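Local coordinates for protein putative methylthioribose-1-phosphate isomerase (Pyrococcus horikoshii OT3, PDB 6A34) that probably interconverts 5-methylthioribose 1-phosphate and 5-methylthioribulose 1-phosphate, the isomerase step of the methionine salvage pathway, at residues A[77-81]-A[82-86]; A[88-91]-A[92-95]; A[261-264]-A[265-269]. All coordinates share one frame; numbering follows the deposited sequence.

Contact 1: A[77-81]-A[82-86]; sequences SKAKT and KEEFL
Ser77 and Ala79 both approach the edge of the Phe85 ring, near its plane, from the loop that precedes helix 82-97. Ser77 sets its hydroxyl opposite the backbone N (chi1 176°), and this places OG 3.5 Å from Phe85 CD1. The same oxygen accepts from Ala79 N in an ST turn (OG to N, 3.1 Å); Ala79 itself rests its CB 3.7 Å from Phe85 CB. Tyr73 adds a weak hydrogen bond to Ser77 OG, is hydrogen-bonded through its hydroxyl to Phe85 O, and meets the Phe85 ring at a shallow angle, while Leu125, Ile128 and Ile132 of helix 125-157 also touch the Phe85 side chain. Replacing Ser77 by an alanine would probably leave Ala79 N without its side-chain acceptor and the turn less firmly fixed against the ring edge.

On the outer face, Thr81 is the N-cap: its OG1 accepts from Glu84 N at 2.9 Å, a nearly straight bond, and its carbonyl oxygen receives Phe85 N. Glu84 turns its extended chain back toward the loop and crosses the Lys80 side chain at a slant. Its OE2 takes Lys80 N at 3.0 Å, the donor standing above the carboxylate plane (53° out of it), and OE1 lies 3.3 Å from Lys80 CG. The ammonium of Lys80 does not close a salt bridge, its NZ remaining 5.6 Å from Glu84 OE1.

Glu84 thus gives and receives at once, its backbone N held by the threonine and its carboxylate holding a loop amide. The negative carboxylate beside the helix N-terminus is likely to interact favourably with the helix dipole, and its bond to Lys80 N fastens the loop to the first turn.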
loop_
_atom_site.group_PDB
_atom_site.type_symbol
_atom_site.label_atom_id
_atom_site.label_comp_id
_atom_site.label_asym_id
_atom_site.label_seq_id
_atom_site.Cartn_x
_atom_site.Cartn_y
_atom_site.Cartn_z
ATOM N N SER A 77 11.992 25.344 -38.349
ATOM C CA SER A 77 12.126 24.717 -39.668
ATOM C C SER A 77 12.993 25.601 -40.569
ATOM O O SER A 77 12.745 26.796 -40.694
ATOM C CB SER A 77 10.796 24.489 -40.318
ATOM O OG SER A 77 10.958 23.966 -41.631
ATOM N N LYS A 78 13.944 24.958 -41.240
ATOM C CA LYS A 78 14.825 25.581 -42.185
ATOM C C LYS A 78 14.220 25.554 -43.592
ATOM O O LYS A 78 14.919 25.886 -44.529
ATOM C CB LYS A 78 16.171 24.854 -42.153
ATOM C CG LYS A 78 16.885 24.877 -40.803
ATOM C CD LYS A 78 17.492 26.217 -40.463
ATOM C CE LYS A 78 17.841 26.388 -38.995
ATOM N NZ LYS A 78 16.928 27.344 -38.316
ATOM N N ALA A 79 12.925 25.220 -43.717
ATOM C CA ALA A 79 12.260 25.052 -45.004
ATOM C C ALA A 79 12.245 26.359 -45.813
ATOM O O ALA A 79 11.881 27.406 -45.305
ATOM C CB ALA A 79 10.843 24.580 -44.793
ATOM N N LYS A 80 12.526 26.249 -47.112
ATOM C CA LYS A 80 12.543 27.403 -47.999
ATOM C C LYS A 80 11.308 27.425 -48.909
ATOM O O LYS A 80 11.126 28.371 -49.657
ATOM C CB LYS A 80 13.833 27.422 -48.826
ATOM C CG LYS A 80 14.091 26.218 -49.721
ATOM C CD LYS A 80 15.481 26.233 -50.369
ATOM C CE LYS A 80 16.611 25.818 -49.441
ATOM N NZ LYS A 80 17.946 26.069 -50.042
ATOM N N THR A 81 10.461 26.388 -48.851
ATOM C CA THR A 81 9.193 26.428 -49.531
ATOM C C THR A 81 8.111 25.917 -48.583
ATOM O O THR A 81 8.396 25.196 -47.641
ATOM C CB THR A 81 9.189 25.581 -50.810
ATOM O OG1 THR A 81 9.214 24.239 -50.340
ATOM C CG2 THR A 81 10.342 25.836 -51.762
ATOM N N LYS A 82 6.866 26.237 -48.912
ATOM C CA LYS A 82 5.684 25.673 -48.251
ATOM C C LYS A 82 5.691 24.148 -48.353
ATOM O O LYS A 82 5.438 23.484 -47.357
ATOM C CB LYS A 82 4.385 26.220 -48.847
ATOM C CG LYS A 82 3.139 25.780 -48.093
ATOM C CD LYS A 82 1.859 26.222 -48.731
ATOM C CE LYS A 82 1.662 27.720 -48.679
ATOM N NZ LYS A 82 0.324 28.086 -49.205
ATOM N N GLU A 83 6.001 23.608 -49.539
ATOM C CA GLU A 83 6.035 22.148 -49.760
ATOM C C GLU A 83 7.030 21.504 -48.783
ATOM O O GLU A 83 6.671 20.605 -48.049
ATOM C CB GLU A 83 6.376 21.783 -51.213
ATOM C CG GLU A 83 6.242 20.292 -51.525
ATOM C CD GLU A 83 6.416 19.866 -52.986
ATOM O OE1 GLU A 83 5.429 19.362 -53.579
ATOM O OE2 GLU A 83 7.540 20.009 -53.533
ATOM N N GLU A 84 8.287 21.964 -48.780
ATOM C CA GLU A 84 9.302 21.484 -47.808
ATOM C C GLU A 84 8.771 21.570 -46.368
ATOM O O GLU A 84 9.042 20.683 -45.568
ATOM C CB GLU A 84 10.579 22.323 -47.833
ATOM C CG GLU A 84 11.552 21.961 -48.930
ATOM C CD GLU A 84 12.761 22.880 -49.001
ATOM O OE1 GLU A 84 13.288 23.027 -50.113
ATOM O OE2 GLU A 84 13.165 23.454 -47.948
ATOM N N PHE A 85 8.038 22.650 -46.047
ATOM C CA PHE A 85 7.690 22.923 -44.683
ATOM C C PHE A 85 6.657 21.893 -44.221
ATOM O O PHE A 85 6.793 21.336 -43.139
ATOM C CB PHE A 85 7.165 24.349 -44.492
ATOM C CG PHE A 85 6.654 24.573 -43.095
ATOM C CD1 PHE A 85 7.539 24.791 -42.053
ATOM C CD2 PHE A 85 5.307 24.443 -42.803
ATOM C CE1 PHE A 85 7.073 24.966 -40.759
ATOM C CE2 PHE A 85 4.848 24.608 -41.510
ATOM C CZ PHE A 85 5.727 24.868 -40.488
ATOM N N LEU A 86 5.638 21.689 -45.066
ATOM C CA LEU A 86 4.575 20.750 -44.826
ATOM C C LEU A 86 5.119 19.318 -44.776
ATOM O O LEU A 86 4.654 18.548 -43.958
ATOM C CB LEU A 86 3.495 20.892 -45.900
ATOM C CG LEU A 86 2.662 22.167 -45.804
ATOM C CD1 LEU A 86 1.569 22.198 -46.882
ATOM C CD2 LEU A 86 2.082 22.323 -44.398
#

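Contact 2: A[88-91]-A[92-95]; sequences GFEK and AYEI
The hydroxyl of Tyr93, whose ring lies beside the Glu90 carboxylate one turn back, is gripped by two groups: it is hydrogen-bonded to Lys97 NZ and to Asn111 OD1. Glu90 and Tyr93 run side by side and point the same way, the carboxylate tilted 52° to the ring, with Glu90 OE2 3.7 Å from Tyr93 CD2. That oxygen forms a salt bridge to Lys114, which also makes a cation-pi contact with the Tyr93 ring, so one ammonium serves both acid and aromatic.

Glu90 leaves its backbone at an unusual first torsion (chi1 -127°) and bends again at chi2, which brings OE1 to 3.6 Å from Glu94 CG. The two glutamates lie alongside each other with their carboxylates nearly parallel, and Glu90 OE2 is 4.2 Å from Glu94 OE1. Such like charges would be expected to raise the proton affinity of one or both groups, an effect that Lys114 probably offsets at Glu90.

Beneath the side chains, the helix is closed by backbone bonds from Ala92 N to Gly88 O (2.8 Å), Tyr93 N to Phe89 O, Glu94 N to Glu90 O and Ile95 N to Lys91 O. Tyr93 CB also comes to 4.4 Å of Phe89 CE1, so the two aromatic residues occupy the same side of the helix one turn apart.

Helix 82-97 packs here against two neighbours: Phe89 and Ala92 on Leu70 and Tyr73 of helix 59-76, and Phe89 also on Ile113 and Val117, with Tyr93 on Leu110, of helix 104-119.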
loop_
_atom_site.group_PDB
_atom_site.type_symbol
_atom_site.label_atom_id
_atom_site.label_comp_id
_atom_site.label_asym_id
_atom_site.label_seq_id
_atom_site.Cartn_x
_atom_site.Cartn_y
_atom_site.Cartn_z
ATOM N N GLY A 88 8.142 18.483 -43.819
ATOM C CA GLY A 88 8.811 18.477 -42.509
ATOM C C GLY A 88 7.809 18.400 -41.370
ATOM O O GLY A 88 8.023 17.689 -40.394
ATOM N N PHE A 89 6.695 19.125 -41.513
ATOM C CA PHE A 89 5.661 19.133 -40.508
ATOM C C PHE A 89 5.065 17.726 -40.328
ATOM O O PHE A 89 4.833 17.275 -39.202
ATOM C CB PHE A 89 4.559 20.117 -40.874
ATOM C CG PHE A 89 3.353 19.981 -39.985
ATOM C CD1 PHE A 89 2.351 19.078 -40.299
ATOM C CD2 PHE A 89 3.250 20.728 -38.820
ATOM C CE1 PHE A 89 1.260 18.929 -39.460
ATOM C CE2 PHE A 89 2.139 20.612 -38.006
ATOM C CZ PHE A 89 1.159 19.692 -38.315
ATOM N N GLU A 90 4.769 17.061 -41.447
ATOM C CA GLU A 90 4.299 15.674 -41.436
ATOM C C GLU A 90 5.349 14.778 -40.757
ATOM O O GLU A 90 5.018 13.988 -39.886
ATOM C CB GLU A 90 3.970 15.205 -42.856
ATOM C CG GLU A 90 2.575 14.618 -42.983
ATOM C CD GLU A 90 2.341 13.284 -42.285
ATOM O OE1 GLU A 90 3.269 12.455 -42.267
ATOM O OE2 GLU A 90 1.223 13.064 -41.777
ATOM N N LYS A 91 6.628 14.904 -41.123
ATOM C CA LYS A 91 7.647 14.108 -40.440
ATOM C C LYS A 91 7.591 14.354 -38.923
ATOM O O LYS A 91 7.652 13.411 -38.132
ATOM C CB LYS A 91 9.056 14.417 -40.936
ATOM C CG LYS A 91 9.489 13.630 -42.164
ATOM C CD LYS A 91 10.858 14.056 -42.696
ATOM C CE LYS A 91 11.298 13.255 -43.908
ATOM N NZ LYS A 91 10.261 13.258 -44.969
ATOM N N ALA A 92 7.466 15.625 -38.524
ATOM C CA ALA A 92 7.500 15.988 -37.132
ATOM C C ALA A 92 6.243 15.455 -36.410
ATOM O O ALA A 92 6.322 14.998 -35.277
ATOM C CB ALA A 92 7.663 17.483 -37.010
ATOM N N TYR A 93 5.093 15.520 -37.078
ATOM C CA TYR A 93 3.844 14.968 -36.576
ATOM C C TYR A 93 4.006 13.481 -36.241
ATOM O O TYR A 93 3.598 13.051 -35.168
ATOM C CB TYR A 93 2.726 15.174 -37.593
ATOM C CG TYR A 93 1.496 14.330 -37.389
ATOM C CD1 TYR A 93 0.486 14.733 -36.531
ATOM C CD2 TYR A 93 1.336 13.123 -38.062
ATOM C CE1 TYR A 93 -0.659 13.969 -36.348
ATOM C CE2 TYR A 93 0.211 12.333 -37.868
ATOM C CZ TYR A 93 -0.796 12.760 -37.014
ATOM O OH TYR A 93 -1.923 12.005 -36.844
ATOM N N GLU A 94 4.615 12.733 -37.165
ATOM C CA GLU A 94 4.835 11.295 -37.049
ATOM C C GLU A 94 5.819 10.967 -35.922
ATOM O O GLU A 94 5.589 10.030 -35.172
ATOM C CB GLU A 94 5.359 10.699 -38.359
ATOM C CG GLU A 94 4.280 10.516 -39.406
ATOM C CD GLU A 94 3.207 9.509 -39.025
ATOM O OE1 GLU A 94 2.007 9.857 -39.143
ATOM O OE2 GLU A 94 3.572 8.379 -38.607
ATOM N N ILE A 95 6.926 11.700 -35.835
ATOM C CA ILE A 95 7.893 11.478 -34.774
ATOM C C ILE A 95 7.202 11.605 -33.404
ATOM O O ILE A 95 7.419 10.805 -32.493
ATOM C CB ILE A 95 9.089 12.430 -34.942
ATOM C CG1 ILE A 95 9.956 12.009 -36.136
ATOM C CG2 ILE A 95 9.904 12.521 -33.662
ATOM C CD1 ILE A 95 11.165 12.912 -36.420
#

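Contact 3: A[261-264]-A[265-269]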
loop_
_atom_site.group_PDB
_atom_site.type_symbol
_atom_site.label_atom_id
_atom_site.label_comp_id
_atom_site.label_asym_id
_atom_site.label_seq_id
_atom_site.Cartn_x
_atom_site.Cartn_y
_atom_site.Cartn_z
ATOM N N THR A 261 -8.559 3.261 -5.655
ATOM C CA THR A 261 -9.659 4.220 -5.644
ATOM C C THR A 261 -10.938 3.521 -5.183
ATOM O O THR A 261 -11.662 4.041 -4.335
ATOM C CB THR A 261 -9.815 4.910 -7.007
ATOM O OG1 THR A 261 -8.609 5.619 -7.287
ATOM C CG2 THR A 261 -10.959 5.890 -7.028
ATOM N N TYR A 262 -11.185 2.327 -5.736
ATOM C CA TYR A 262 -12.343 1.523 -5.396
ATOM C C TYR A 262 -12.335 1.221 -3.901
ATOM O O TYR A 262 -13.369 1.315 -3.256
ATOM C CB TYR A 262 -12.444 0.254 -6.257
ATOM C CG TYR A 262 -13.521 -0.695 -5.799
ATOM C CD1 TYR A 262 -14.844 -0.301 -5.766
ATOM C CD2 TYR A 262 -13.220 -1.982 -5.372
ATOM C CE1 TYR A 262 -15.846 -1.147 -5.306
ATOM C CE2 TYR A 262 -14.207 -2.841 -4.918
ATOM C CZ TYR A 262 -15.527 -2.429 -4.877
ATOM O OH TYR A 262 -16.510 -3.282 -4.452
ATOM N N MET A 263 -11.163 0.891 -3.362
ATOM C CA MET A 263 -10.978 0.623 -1.909
ATOM C C MET A 263 -11.465 1.816 -1.071
ATOM O O MET A 263 -12.205 1.640 -0.079
ATOM C CB MET A 263 -9.514 0.337 -1.564
ATOM C CG MET A 263 -9.269 0.211 -0.030
ATOM S SD MET A 263 -8.466 1.692 0.664
ATOM C CE MET A 263 -6.850 1.348 -0.027
ATOM N N LEU A 264 -11.010 3.012 -1.458
ATOM C CA LEU A 264 -11.385 4.306 -0.828
ATOM C C LEU A 264 -12.893 4.559 -0.936
ATOM O O LEU A 264 -13.506 5.073 -0.020
ATOM C CB LEU A 264 -10.633 5.443 -1.533
ATOM C CG LEU A 264 -9.135 5.532 -1.263
ATOM C CD1 LEU A 264 -8.545 6.745 -1.978
ATOM C CD2 LEU A 264 -8.863 5.576 0.237
ATOM N N ALA A 265 -13.462 4.300 -2.109
ATOM C CA ALA A 265 -14.923 4.497 -2.324
ATOM C C ALA A 265 -15.704 3.645 -1.302
ATOM O O ALA A 265 -16.629 4.136 -0.656
ATOM C CB ALA A 265 -15.297 4.146 -3.753
ATOM N N VAL A 266 -15.282 2.391 -1.111
ATOM C CA VAL A 266 -15.996 1.477 -0.220
ATOM C C VAL A 266 -15.755 1.925 1.215
ATOM O O VAL A 266 -16.697 2.103 1.948
ATOM C CB VAL A 266 -15.607 0.006 -0.453
ATOM C CG1 VAL A 266 -16.152 -0.927 0.632
ATOM C CG2 VAL A 266 -16.089 -0.449 -1.817
ATOM N N LEU A 267 -14.522 2.281 1.563
ATOM C CA LEU A 267 -14.316 2.789 2.952
ATOM C C LEU A 267 -15.001 4.114 3.217
ATOM O O LEU A 267 -15.517 4.299 4.321
ATOM C CB LEU A 267 -12.839 2.893 3.247
ATOM C CG LEU A 267 -12.140 1.544 3.264
ATOM C CD1 LEU A 267 -10.677 1.817 2.964
ATOM C CD2 LEU A 267 -12.341 0.875 4.609
ATOM N N ALA A 268 -15.034 5.016 2.238
ATOM C CA ALA A 268 -15.717 6.310 2.460
ATOM C C ALA A 268 -17.174 6.074 2.855
ATOM O O ALA A 268 -17.709 6.663 3.811
ATOM C CB ALA A 268 -15.643 7.176 1.236
ATOM N N ARG A 269 -17.803 5.185 2.103
ATOM C CA ARG A 269 -19.207 4.855 2.255
ATOM C C ARG A 269 -19.453 4.274 3.650
ATOM O O ARG A 269 -20.390 4.673 4.324
ATOM C CB ARG A 269 -19.615 3.885 1.142
ATOM C CG ARG A 269 -21.121 3.723 0.980
ATOM C CD ARG A 269 -21.564 2.294 1.196
ATOM N NE ARG A 269 -21.902 1.601 -0.047
ATOM C CZ ARG A 269 -21.897 0.274 -0.174
ATOM N NH1 ARG A 269 -22.509 -0.322 -1.190
ATOM N NH2 ARG A 269 -21.253 -0.450 0.719
#
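Tyr262 and Val266 meet across one turn of helix 261-270: Tyr262 CG lies anti to the backbone N (chi1 172°), from where the ring reaches Val266 CG2, 3.6 Å from Tyr262 CE1, as the side chains cross at a slant. The second subunit satisfies two polar ends, its His271 NE2 bonding the Tyr262 hydroxyl and its Glu270 making a salt bridge with Arg269. Thr261 OG1 is held twice, by the carbonyl of Lys258 and by ND2 of Asn257, two residues predicted to bind substrate. The backbone is fully helical: Ala265 N bonds to Thr261 O (2.9 Å), Val266 N to Tyr262 O, Leu267 N to Met263 O and Ala268 N to Leu264 O (2.7 Å). Met263 CG rests 3.7 Å from Leu267 CD1 on another flank.

This is a helix laid against a mostly parallel, Rossmann-like sheet, where Leu264, Ala265 and Ala268 touch Phe275 of strand 275-278; its start is hydrogen-bonded to the predicted substrate-binding residues, and its outer face forms part of the dimer contact, Val266 packing on Leu267 of the second subunit and Leu267 on its Val266, a reciprocal pairing expected of a two-fold interface.

Overall arrangement
The contacts follow one another along the chain. Contacts 1 and 2 share helix 82-97, their centres about 12 Å apart: the first joins the loop after helix 59-76 to the start of the helix, and the second lies farther along it, closer to the centre of the chain. Both lie in the helical part, themselves away from the predicted active-site residues. Contact 3, on helix 261-270, is on the opposite side of the chain's centre, about 44 Å from contact 2 and 55 Å from contact 1, centre to centre. It belongs to the sheet-bearing part of the molecule. Contacts 1 and 2 thus lie far from the helix that borders the predicted substrate site and the dimer interface.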